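PDB 4Y68: putative nisin-resistance protein from Streptococcus agalactiae 515, which probably cleaves the lantibiotic nisin as a peptidase of family S41, conferring resistance to it. Local coordinates for residues S229-P241 against V275-I288. Sequence-based numbering, arbitrary orientation.
Sequences SAEMTFLSFKGLP and VSDRQGYKYENTPI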
ATOM      1  N   SER A 229      -0.681   1.608  -0.389  1.00 21.95           N
ATOM      2  CA  SER A 229      -0.169   1.316   0.954  1.00 17.91           C
ATOM      3  C   SER A 229      -0.334   2.522   1.875  1.00 20.62           C
ATOM      4  O   SER A 229      -0.613   2.386   3.075  1.00 24.56           O
ATOM      5  CB  SER A 229       1.307   0.923   0.896  1.00 20.98           C
ATOM      6  OG  SER A 229       1.500  -0.425   0.502  1.00 16.75           O
ATOM      7  N   ALA A 230      -0.130   3.700   1.302  1.00 19.43           N
ATOM      8  CA  ALA A 230      -0.250   4.947   2.028  1.00 19.06           C
ATOM      9  C   ALA A 230      -1.695   5.165   2.426  1.00 18.46           C
ATOM     10  O   ALA A 230      -1.971   5.650   3.517  1.00 18.14           O
ATOM     11  CB  ALA A 230       0.262   6.119   1.174  1.00 17.48           C
ATOM     12  N   GLU A 231      -2.623   4.819   1.532  1.00 17.99           N
ATOM     13  CA  GLU A 231      -4.036   4.938   1.870  1.00 18.80           C
ATOM     14  C   GLU A 231      -4.418   3.930   2.974  1.00 19.63           C
ATOM     15  O   GLU A 231      -5.130   4.280   3.899  1.00 16.49           O
ATOM     16  CB  GLU A 231      -4.900   4.739   0.642  1.00 21.17           C
ATOM     17  CG  GLU A 231      -4.886   5.914  -0.287  1.00 18.40           C
ATOM     18  CD  GLU A 231      -5.668   5.643  -1.528  1.00 18.95           C
ATOM     19  OE1 GLU A 231      -5.222   4.785  -2.336  1.00 22.15           O
ATOM     20  OE2 GLU A 231      -6.741   6.260  -1.676  1.00 21.12           O
ATOM     21  N   MET A 232      -3.909   2.701   2.890  1.00 20.18           N
ATOM     22  CA  MET A 232      -4.204   1.698   3.918  1.00 19.86           C
ATOM     23  C   MET A 232      -3.502   2.012   5.240  1.00 23.65           C
ATOM     24  O   MET A 232      -3.985   1.621   6.303  1.00 23.15           O
ATOM     25  CB  MET A 232      -3.823   0.289   3.452  1.00 17.52           C
ATOM     26  CG  MET A 232      -5.061  -0.544   3.053  1.00 25.66           C
ATOM     27  SD  MET A 232      -5.893   0.209   1.635  1.00 23.17           S
ATOM     28  CE  MET A 232      -4.636  -0.229   0.422  1.00 19.76           C
ATOM     29  N   THR A 233      -2.363   2.698   5.167  1.00 19.76           N
ATOM     30  CA  THR A 233      -1.745   3.259   6.354  1.00 19.41           C
ATOM     31  C   THR A 233      -2.637   4.347   6.934  1.00 22.33           C
ATOM     32  O   THR A 233      -2.837   4.399   8.148  1.00 22.65           O
ATOM     33  CB  THR A 233      -0.350   3.840   6.069  1.00 17.65           C
ATOM     34  OG1 THR A 233       0.511   2.772   5.700  1.00 20.48           O
ATOM     35  CG2 THR A 233       0.217   4.516   7.325  1.00 18.95           C
ATOM     36  N   PHE A 234      -3.159   5.217   6.070  1.00 19.95           N
ATOM     37  CA  PHE A 234      -4.125   6.218   6.501  1.00 17.71           C
ATOM     38  C   PHE A 234      -5.327   5.550   7.166  1.00 21.26           C
ATOM     39  O   PHE A 234      -5.754   5.990   8.207  1.00 20.96           O
ATOM     40  CB  PHE A 234      -4.595   7.074   5.312  1.00 21.25           C
ATOM     41  CG  PHE A 234      -5.542   8.191   5.683  1.00 20.90           C
ATOM     42  CD1 PHE A 234      -5.588   8.693   6.969  1.00 28.49           C
ATOM     43  CD2 PHE A 234      -6.386   8.740   4.736  1.00 30.50           C
ATOM     44  CE1 PHE A 234      -6.459   9.718   7.308  1.00 27.31           C
ATOM     45  CE2 PHE A 234      -7.263   9.770   5.067  1.00 31.07           C
ATOM     46  CZ  PHE A 234      -7.296  10.254   6.355  1.00 30.43           C
ATOM     47  N   LEU A 235      -5.881   4.494   6.562  1.00 19.74           N
ATOM     48  CA  LEU A 235      -7.045   3.827   7.160  1.00 20.94           C
ATOM     49  C   LEU A 235      -6.746   3.279   8.553  1.00 19.86           C
ATOM     50  O   LEU A 235      -7.624   3.238   9.401  1.00 21.23           O
ATOM     51  CB  LEU A 235      -7.545   2.694   6.262  1.00 22.72           C
ATOM     52  CG  LEU A 235      -8.205   3.220   4.995  1.00 22.93           C
ATOM     53  CD1 LEU A 235      -8.811   2.084   4.159  1.00 22.67           C
ATOM     54  CD2 LEU A 235      -9.264   4.238   5.392  1.00 20.70           C
ATOM     55  N   SER A 236      -5.505   2.869   8.787  1.00 22.45           N
ATOM     56  CA  SER A 236      -5.135   2.263  10.062  1.00 22.36           C
ATOM     57  C   SER A 236      -5.242   3.232  11.244  1.00 22.23           C
ATOM     58  O   SER A 236      -5.236   2.794  12.385  1.00 24.05           O
ATOM     59  CB  SER A 236      -3.716   1.721  10.000  1.00 22.04           C
ATOM     60  OG  SER A 236      -3.561   0.833   8.925  1.00 21.28           O
ATOM     61  N   PHE A 237      -5.317   4.535  10.961  1.00 24.06           N
ATOM     62  CA  PHE A 237      -5.520   5.565  11.997  1.00 25.42           C
ATOM     63  C   PHE A 237      -6.978   5.995  12.138  1.00 27.58           C
ATOM     64  O   PHE A 237      -7.315   6.739  13.060  1.00 29.16           O
ATOM     65  CB  PHE A 237      -4.677   6.814  11.708  1.00 19.15           C
ATOM     66  CG  PHE A 237      -3.190   6.601  11.869  1.00 21.71           C
ATOM     67  CD1 PHE A 237      -2.558   6.902  13.066  1.00 18.60           C
ATOM     68  CD2 PHE A 237      -2.425   6.110  10.819  1.00 19.46           C
ATOM     69  CE1 PHE A 237      -1.191   6.716  13.223  1.00 19.92           C
ATOM     70  CE2 PHE A 237      -1.064   5.911  10.965  1.00 20.74           C
ATOM     71  CZ  PHE A 237      -0.438   6.224  12.176  1.00 24.29           C
ATOM     72  N   LYS A 238      -7.840   5.545  11.229  1.00 22.74           N
ATOM     73  CA  LYS A 238      -9.223   6.029  11.203  1.00 28.42           C
ATOM     74  C   LYS A 238     -10.011   5.585  12.412  1.00 27.10           C
ATOM     75  O   LYS A 238      -9.929   4.436  12.831  1.00 30.29           O
ATOM     76  CB  LYS A 238      -9.938   5.577   9.936  1.00 27.26           C
ATOM     77  CG  LYS A 238      -9.883   6.610   8.828  1.00 31.94           C
ATOM     78  CD  LYS A 238     -11.180   7.357   8.713  1.00 35.15           C
ATOM     79  CE  LYS A 238     -12.322   6.363   8.583  1.00 41.44           C
ATOM     80  NZ  LYS A 238     -13.658   6.995   8.450  1.00 44.06           N
ATOM     81  N   GLY A 239     -10.780   6.509  12.967  1.00 24.40           N
ATOM     82  CA  GLY A 239     -11.497   6.259  14.200  1.00 29.43           C
ATOM     83  C   GLY A 239     -10.692   6.439  15.481  1.00 31.70           C
ATOM     84  O   GLY A 239     -11.264   6.407  16.575  1.00 33.34           O
ATOM     85  N   LEU A 240      -9.372   6.605  15.390  1.00 28.38           N
ATOM     86  CA  LEU A 240      -8.623   6.896  16.616  1.00 26.80           C
ATOM     87  C   LEU A 240      -9.041   8.273  17.133  1.00 30.45           C
ATOM     88  O   LEU A 240      -9.059   9.248  16.365  1.00 27.50           O
ATOM     89  CB  LEU A 240      -7.115   6.848  16.385  1.00 26.38           C
ATOM     90  CG  LEU A 240      -6.516   5.498  16.006  1.00 28.82           C
ATOM     91  CD1 LEU A 240      -5.001   5.572  16.029  1.00 25.20           C
ATOM     92  CD2 LEU A 240      -7.035   4.382  16.906  1.00 26.38           C
ATOM     93  N   PRO A 241      -9.368   8.369  18.438  1.00 32.00           N
ATOM     94  CA  PRO A 241      -9.970   9.608  18.965  1.00 30.87           C
ATOM     95  C   PRO A 241      -8.992  10.774  19.047  1.00 29.08           C
ATOM     96  O   PRO A 241      -9.413  11.924  19.071  1.00 30.43           O
ATOM     97  CB  PRO A 241     -10.457   9.202  20.359  1.00 24.93           C
ATOM     98  CG  PRO A 241      -9.517   8.094  20.755  1.00 32.81           C
ATOM     99  CD  PRO A 241      -9.252   7.324  19.472  1.00 30.78           C
ATOM    100  N   VAL A 275     -11.953  -3.385   0.835  1.00 23.98           N
ATOM    101  CA  VAL A 275     -11.417  -2.946   2.121  1.00 20.83           C
ATOM    102  C   VAL A 275     -12.475  -2.263   3.006  1.00 22.77           C
ATOM    103  O   VAL A 275     -13.366  -1.562   2.513  1.00 20.62           O
ATOM    104  CB  VAL A 275     -10.218  -1.990   1.887  1.00 22.01           C
ATOM    105  CG1 VAL A 275      -9.945  -1.141   3.101  1.00 25.18           C
ATOM    106  CG2 VAL A 275      -8.954  -2.784   1.506  1.00 25.27           C
ATOM    107  N   SER A 276     -12.389  -2.459   4.318  1.00 21.05           N
ATOM    108  CA  SER A 276     -13.183  -1.631   5.223  1.00 19.75           C
ATOM    109  C   SER A 276     -12.355  -1.231   6.427  1.00 17.92           C
ATOM    110  O   SER A 276     -11.493  -1.973   6.846  1.00 20.71           O
ATOM    111  CB  SER A 276     -14.451  -2.363   5.653  1.00 21.78           C
ATOM    112  OG  SER A 276     -14.101  -3.613   6.186  1.00 27.75           O
ATOM    113  N   ASP A 277     -12.608  -0.048   6.969  1.00 21.80           N
ATOM    114  CA  ASP A 277     -11.866   0.431   8.125  1.00 23.29           C
ATOM    115  C   ASP A 277     -12.523  -0.068   9.424  1.00 25.52           C
ATOM    116  O   ASP A 277     -13.532  -0.789   9.372  1.00 27.43           O
ATOM    117  CB  ASP A 277     -11.738   1.971   8.095  1.00 21.39           C
ATOM    118  CG  ASP A 277     -13.079   2.689   8.139  1.00 25.67           C
ATOM    119  OD1 ASP A 277     -14.045   2.174   8.726  1.00 24.46           O
ATOM    120  OD2 ASP A 277     -13.169   3.795   7.576  1.00 31.75           O
ATOM    121  N   ARG A 278     -11.928   0.273  10.569  1.00 24.24           N
ATOM    122  CA  ARG A 278     -12.423  -0.162  11.887  1.00 27.00           C
ATOM    123  C   ARG A 278     -13.874   0.271  12.126  1.00 32.47           C
ATOM    124  O   ARG A 278     -14.608  -0.378  12.863  1.00 30.06           O
ATOM    125  CB  ARG A 278     -11.534   0.389  13.026  1.00 24.73           C
ATOM    126  CG  ARG A 278     -10.378  -0.524  13.416  1.00 32.36           C
ATOM    127  CD  ARG A 278      -9.558   0.017  14.627  1.00 31.28           C
ATOM    128  NE  ARG A 278      -9.112   1.354  14.308  1.00 23.90           N
ATOM    129  CZ  ARG A 278      -7.892   1.667  13.890  1.00 24.18           C
ATOM    130  NH1 ARG A 278      -6.929   0.746  13.809  1.00 19.75           N
ATOM    131  NH2 ARG A 278      -7.632   2.933  13.573  1.00 27.05           N
ATOM    132  N   GLN A 279     -14.269   1.374  11.497  1.00 27.74           N
ATOM    133  CA  GLN A 279     -15.559   2.001  11.746  1.00 30.16           C
ATOM    134  C   GLN A 279     -16.650   1.367  10.898  1.00 31.51           C
ATOM    135  O   GLN A 279     -17.834   1.621  11.098  1.00 32.41           O
ATOM    136  CB  GLN A 279     -15.479   3.508  11.481  1.00 30.99           C
ATOM    137  CG  GLN A 279     -14.423   4.200  12.316  1.00 27.61           C
ATOM    138  CD  GLN A 279     -14.430   5.709  12.148  1.00 36.18           C
ATOM    139  OE1 GLN A 279     -13.990   6.232  11.123  1.00 39.12           O
ATOM    140  NE2 GLN A 279     -14.928   6.418  13.156  1.00 28.97           N
ATOM    141  N   GLY A 280     -16.243   0.508   9.976  1.00 29.38           N
ATOM    142  CA  GLY A 280     -17.177  -0.216   9.140  1.00 30.95           C
ATOM    143  C   GLY A 280     -17.368   0.361   7.748  1.00 28.97           C
ATOM    144  O   GLY A 280     -18.131  -0.192   6.961  1.00 28.62           O
ATOM    145  N   TYR A 281     -16.700   1.472   7.440  1.00 28.30           N
ATOM    146  CA  TYR A 281     -16.826   2.091   6.114  1.00 29.32           C
ATOM    147  C   TYR A 281     -16.160   1.263   5.023  1.00 25.68           C
ATOM    148  O   TYR A 281     -15.056   0.768   5.215  1.00 26.07           O
ATOM    149  CB  TYR A 281     -16.223   3.489   6.101  1.00 28.27           C
ATOM    150  CG  TYR A 281     -16.984   4.486   6.920  1.00 37.40           C
ATOM    151  CD1 TYR A 281     -18.085   5.145   6.396  1.00 41.69           C
ATOM    152  CD2 TYR A 281     -16.594   4.788   8.225  1.00 36.80           C
ATOM    153  CE1 TYR A 281     -18.787   6.075   7.154  1.00 42.30           C
ATOM    154  CE2 TYR A 281     -17.285   5.712   8.981  1.00 37.83           C
ATOM    155  CZ  TYR A 281     -18.379   6.351   8.441  1.00 39.66           C
ATOM    156  OH  TYR A 281     -19.069   7.271   9.192  1.00 50.75           O
ATOM    157  N   LYS A 282     -16.816   1.123   3.880  1.00 22.93           N
ATOM    158  CA  LYS A 282     -16.266   0.292   2.801  1.00 26.81           C
ATOM    159  C   LYS A 282     -15.529   1.102   1.735  1.00 24.42           C
ATOM    160  O   LYS A 282     -15.912   2.221   1.417  1.00 27.14           O
ATOM    161  CB  LYS A 282     -17.367  -0.530   2.148  1.00 27.03           C
ATOM    162  CG  LYS A 282     -18.032  -1.511   3.102  1.00 32.87           C
ATOM    163  CD  LYS A 282     -19.058  -2.391   2.364  1.00 36.99           C
ATOM    164  CE  LYS A 282     -19.973  -3.126   3.349  1.00 45.36           C
ATOM    165  NZ  LYS A 282     -20.828  -4.179   2.696  1.00 56.44           N
ATOM    166  N   TYR A 283     -14.458   0.530   1.202  1.00 21.61           N
ATOM    167  CA  TYR A 283     -13.671   1.188   0.164  1.00 25.44           C
ATOM    168  C   TYR A 283     -13.431   0.189  -0.942  1.00 24.62           C
ATOM    169  O   TYR A 283     -13.164  -0.985  -0.679  1.00 26.16           O
ATOM    170  CB  TYR A 283     -12.327   1.727   0.713  1.00 23.77           C
ATOM    171  CG  TYR A 283     -12.488   2.650   1.920  1.00 23.60           C
ATOM    172  CD1 TYR A 283     -12.487   4.029   1.777  1.00 22.17           C
ATOM    173  CD2 TYR A 283     -12.695   2.130   3.177  1.00 23.49           C
ATOM    174  CE1 TYR A 283     -12.666   4.851   2.858  1.00 22.79           C
ATOM    175  CE2 TYR A 283     -12.861   2.940   4.261  1.00 24.56           C
ATOM    176  CZ  TYR A 283     -12.845   4.297   4.099  1.00 26.01           C
ATOM    177  OH  TYR A 283     -13.004   5.100   5.201  1.00 31.98           O
ATOM    178  N   GLU A 284     -13.534   0.648  -2.181  1.00 25.48           N
ATOM    179  CA  GLU A 284     -13.209  -0.191  -3.321  1.00 24.00           C
ATOM    180  C   GLU A 284     -12.607   0.690  -4.402  1.00 22.47           C
ATOM    181  O   GLU A 284     -13.277   1.057  -5.352  1.00 26.71           O
ATOM    182  CB  GLU A 284     -14.448  -0.929  -3.828  1.00 22.58           C
ATOM    183  CG  GLU A 284     -14.154  -2.021  -4.832  1.00 23.22           C
ATOM    184  CD  GLU A 284     -15.398  -2.816  -5.232  1.00 29.98           C
ATOM    185  OE1 GLU A 284     -16.421  -2.763  -4.512  1.00 31.55           O
ATOM    186  OE2 GLU A 284     -15.349  -3.501  -6.277  1.00 29.85           O
ATOM    187  N   ASN A 285     -11.335   1.029  -4.238  1.00 22.26           N
ATOM    188  CA  ASN A 285     -10.671   1.943  -5.150  1.00 22.19           C
ATOM    189  C   ASN A 285     -11.432   3.249  -5.131  1.00 22.83           C
ATOM    190  O   ASN A 285     -11.753   3.830  -6.168  1.00 26.94           O
ATOM    191  CB  ASN A 285     -10.582   1.344  -6.551  1.00 22.23           C
ATOM    192  CG  ASN A 285      -9.560   0.215  -6.619  1.00 25.84           C
ATOM    193  OD1 ASN A 285      -8.615   0.186  -5.826  1.00 21.74           O
ATOM    194  ND2 ASN A 285      -9.741  -0.713  -7.555  1.00 20.24           N
ATOM    195  N   THR A 286     -11.738   3.682  -3.918  1.00 21.36           N
ATOM    196  CA  THR A 286     -12.447   4.923  -3.687  1.00 25.12           C
ATOM    197  C   THR A 286     -11.634   5.849  -2.778  1.00 26.14           C
ATOM    198  O   THR A 286     -11.030   5.408  -1.789  1.00 25.43           O
ATOM    199  CB  THR A 286     -13.815   4.673  -3.051  1.00 26.79           C
ATOM    200  OG1 THR A 286     -13.625   4.161  -1.742  1.00 29.31           O
ATOM    201  CG2 THR A 286     -14.597   3.651  -3.847  1.00 31.21           C
ATOM    202  N   PRO A 287     -11.619   7.142  -3.114  1.00 25.56           N
ATOM    203  CA  PRO A 287     -10.809   8.101  -2.364  1.00 26.09           C
ATOM    204  C   PRO A 287     -11.223   8.207  -0.894  1.00 27.00           C
ATOM    205  O   PRO A 287     -12.381   8.015  -0.538  1.00 26.88           O
ATOM    206  CB  PRO A 287     -11.056   9.420  -3.117  1.00 27.13           C
ATOM    207  CG  PRO A 287     -11.352   8.985  -4.532  1.00 25.03           C
ATOM    208  CD  PRO A 287     -12.177   7.729  -4.346  1.00 28.74           C
ATOM    209  N   ILE A 288     -10.257   8.507  -0.040  1.00 25.52           N
ATOM    210  CA  ILE A 288     -10.547   8.744   1.356  1.00 25.74           C
ATOM    211  C   ILE A 288     -10.662  10.254   1.600  1.00 26.64           C
ATOM    212  O   ILE A 288      -9.762  11.021   1.267  1.00 27.54           O
ATOM    213  CB  ILE A 288      -9.468   8.120   2.248  1.00 22.75           C
ATOM    214  CG1 ILE A 288      -9.313   6.631   1.909  1.00 23.17           C
ATOM    215  CG2 ILE A 288      -9.828   8.302   3.728  1.00 21.89           C
ATOM    216  CD1 ILE A 288      -8.050   6.007   2.509  1.00 19.45           C
TER
HETATM  217  O   HOH W   1      -9.331   1.227  10.339  1.00 21.88           O
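Leu235, on helix 229-235, puts both methyls against the hairpin of strands 267-276 and 282-283. CD2 lies over one face of the Tyr283 ring, 4.2 Å from its centroid and 28° off the normal, a CH-pi contact; CD1 reaches Val275 CG1 at 3.6 Å. Ile288 adds a third apolar neighbour: its CD1 touches Leu235 CD2 at 3.6 Å, while its CG2 approaches Phe234, whose CG is anti to the backbone N (chi1 -177°), directing the ring at the isoleucine. Glu231 meets Ile288 CD1 with CB, while its carboxylate is hydrogen-bonded to Thr250, Gly252 and Tyr253.

Toward Lys238 the contact becomes polar. In Arg278 a bend at chi3 (-55°) turns the guanidinium toward the 236-238 backbone, where NH2 bonds two carbonyls: Ser236 O at 2.7 Å, near the guanidinium plane, and Lys238 O at 2.8 Å, tilted from it. Both are met from above their carbonyl planes. NH1 adds a weak bond to Ser236 O and a second partner in Thr180 O, while Leu240 CD2 packs over one guanidinium face. A water joins Leu235 O to Arg278 N. Lys238 crosses Gln279 at about a right angle, its NZ donating a hydrogen bond to Gln279 OE1 at 2.8 Å, nearly in line with that C=O.

The chemistry thus divides: apolar packing seats the helix on the hairpin and on Ile288 beyond it, whereas one arginine ties together the carbonyls of Ser236 and Lys238.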